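Local coordinates for probable succinyl-CoA:3-ketoacid coenzyme A transferase subunit B (Bacillus subtilis, PDB 3CDK), which probably catalyses, as one of two kinds of subunit, the transfer of coenzyme A from succinyl-CoA to a 3-oxo acid, releasing succinate, at residues B[201-206]-B[210-215]. Sequence-based numbering, arbitrary orientation.
Sequences EVYEKT and FAVSQS
Phe210 pushes its ring against the C-terminal end of helix 199-204, meeting Val202 and Tyr203 on the helix and Thr206 just past it. At the far end of the ring, away from CB, CG2 of Thr206 touches the edge near the ring plane, 3.6 Å from Phe210 CE2, while CG1 of buried Val202 comes within 4.0 Å of Phe210 CZ. Phe210 CG sits between its own backbone N and carbonyl carbon (chi1 50°), which turns the ring toward the helix. The Thr206 methyl lies anti to its backbone N, leaving OG1 to donate a hydrogen bond to Val202 O, in the carbonyl plane, and to hydrogen-bond with His148 NE2; both help fix the threonine's rotation.

Tyr203 gives the most surface from the helix side but faces solvent. Its ring is nearly parallel to that of Phe210 (22°) yet displaced, centroids 5.3 Å apart, with little face-to-face stacking. The loose end is exposed Val212, whose CG1 lies 3.5 Å from Tyr203 OH.

Phe210 also meets Phe181 and packs on Met188. The contact lies within the beta-alpha-beta unit of strand 187-193, helix 199-204 and strand 211-212, the last running parallel to strand 187-193 through backbone hydrogen bonds of Ala211 with Met188 and Leu190.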
loop_
_atom_site.group_PDB
_atom_site.type_symbol
_atom_site.label_atom_id
_atom_site.label_comp_id
_atom_site.label_asym_id
_atom_site.label_seq_id
_atom_site.Cartn_x
_atom_site.Cartn_y
_atom_site.Cartn_z
ATOM N N GLU B 201 36.145 8.164 33.702
ATOM C CA GLU B 201 36.029 6.844 33.094
ATOM C C GLU B 201 35.450 6.912 31.710
ATOM O O GLU B 201 35.964 6.268 30.802
ATOM C CB GLU B 201 35.148 5.926 33.930
ATOM C CG GLU B 201 35.088 4.514 33.387
ATOM C CD GLU B 201 34.576 3.516 34.390
ATOM O OE1 GLU B 201 34.707 3.758 35.607
ATOM O OE2 GLU B 201 34.058 2.474 33.964
ATOM N N VAL B 202 34.378 7.691 31.561
ATOM C CA VAL B 202 33.667 7.826 30.291
ATOM C C VAL B 202 34.481 8.551 29.214
ATOM O O VAL B 202 34.358 8.219 28.048
ATOM C CB VAL B 202 32.294 8.528 30.456
ATOM C CG1 VAL B 202 31.579 8.597 29.098
ATOM C CG2 VAL B 202 31.443 7.794 31.448
ATOM N N TYR B 203 35.276 9.553 29.610
ATOM C CA TYR B 203 36.284 10.141 28.716
ATOM C C TYR B 203 37.236 9.047 28.313
ATOM O O TYR B 203 37.292 8.686 27.148
ATOM C CB TYR B 203 37.110 11.266 29.364
ATOM C CG TYR B 203 36.457 12.629 29.498
ATOM C CD1 TYR B 203 35.458 13.068 28.614
ATOM C CD2 TYR B 203 36.874 13.517 30.518
ATOM C CE1 TYR B 203 34.862 14.357 28.757
ATOM C CE2 TYR B 203 36.302 14.802 30.666
ATOM C CZ TYR B 203 35.295 15.201 29.784
ATOM O OH TYR B 203 34.750 16.454 29.938
ATOM N N GLU B 204 37.969 8.513 29.286
ATOM C CA GLU B 204 38.944 7.460 29.031
ATOM C C GLU B 204 38.356 6.413 28.085
ATOM O O GLU B 204 39.038 5.917 27.191
ATOM C CB GLU B 204 39.421 6.811 30.329
ATOM C CG GLU B 204 40.451 7.668 31.091
ATOM C CD GLU B 204 40.658 7.265 32.574
ATOM O OE1 GLU B 204 39.910 6.403 33.096
ATOM O OE2 GLU B 204 41.568 7.829 33.222
ATOM N N LYS B 205 37.080 6.107 28.248
ATOM C CA LYS B 205 36.527 5.008 27.497
ATOM C C LYS B 205 35.785 5.382 26.204
ATOM O O LYS B 205 35.150 4.521 25.613
ATOM C CB LYS B 205 35.675 4.125 28.414
ATOM C CG LYS B 205 36.536 3.245 29.306
ATOM C CD LYS B 205 35.735 2.253 30.124
ATOM C CE LYS B 205 36.643 1.568 31.110
ATOM N NZ LYS B 205 35.834 0.766 32.034
ATOM N N THR B 206 35.882 6.639 25.762
ATOM C CA THR B 206 35.103 7.126 24.617
ATOM C C THR B 206 35.960 7.833 23.582
ATOM O O THR B 206 36.785 8.675 23.929
ATOM C CB THR B 206 33.992 8.061 25.065
ATOM O OG1 THR B 206 33.148 7.364 25.978
ATOM C CG2 THR B 206 33.165 8.517 23.894
ATOM N N PHE B 210 32.021 14.737 23.243
ATOM C CA PHE B 210 30.752 15.069 23.808
ATOM C C PHE B 210 30.832 16.234 24.773
ATOM O O PHE B 210 31.829 16.423 25.459
ATOM C CB PHE B 210 30.154 13.848 24.497
ATOM C CG PHE B 210 31.087 13.167 25.447
ATOM C CD1 PHE B 210 31.236 13.636 26.766
ATOM C CD2 PHE B 210 31.804 12.044 25.047
ATOM C CE1 PHE B 210 32.090 12.995 27.664
ATOM C CE2 PHE B 210 32.675 11.396 25.947
ATOM C CZ PHE B 210 32.821 11.874 27.255
ATOM N N ALA B 211 29.766 17.023 24.798
ATOM C CA ALA B 211 29.508 17.952 25.881
ATOM C C ALA B 211 29.080 17.152 27.105
ATOM O O ALA B 211 28.409 16.126 26.994
ATOM C CB ALA B 211 28.414 18.931 25.477
ATOM N N VAL B 212 29.487 17.578 28.288
ATOM C CA VAL B 212 28.842 16.986 29.447
ATOM C C VAL B 212 27.714 17.887 29.913
ATOM O O VAL B 212 27.892 19.091 30.052
ATOM C CB VAL B 212 29.796 16.395 30.507
ATOM C CG1 VAL B 212 31.248 16.701 30.179
ATOM C CG2 VAL B 212 29.381 16.792 31.903
ATOM N N SER B 213 26.541 17.280 30.084
ATOM C CA SER B 213 25.332 17.985 30.433
ATOM C C SER B 213 25.499 18.856 31.657
ATOM O O SER B 213 26.314 18.592 32.560
ATOM C CB SER B 213 24.189 17.012 30.662
ATOM O OG SER B 213 23.031 17.685 31.111
ATOM N N GLN B 214 24.689 19.908 31.649
ATOM C CA GLN B 214 24.589 20.854 32.728
ATOM C C GLN B 214 24.371 20.119 34.069
ATOM O O GLN B 214 25.136 20.307 35.024
ATOM C CB GLN B 214 23.459 21.833 32.380
ATOM C CG GLN B 214 23.646 23.249 32.915
ATOM C CD GLN B 214 24.996 23.904 32.554
ATOM O OE1 GLN B 214 25.034 24.890 31.801
ATOM N NE2 GLN B 214 26.097 23.381 33.121
ATOM N N SER B 215 23.341 19.270 34.117
ATOM C CA SER B 215 23.135 18.329 35.217
ATOM C C SER B 215 23.343 16.930 34.686
ATOM O O SER B 215 23.026 16.659 33.516
ATOM C CB SER B 215 21.716 18.451 35.761
ATOM O OG SER B 215 21.638 19.502 36.706
#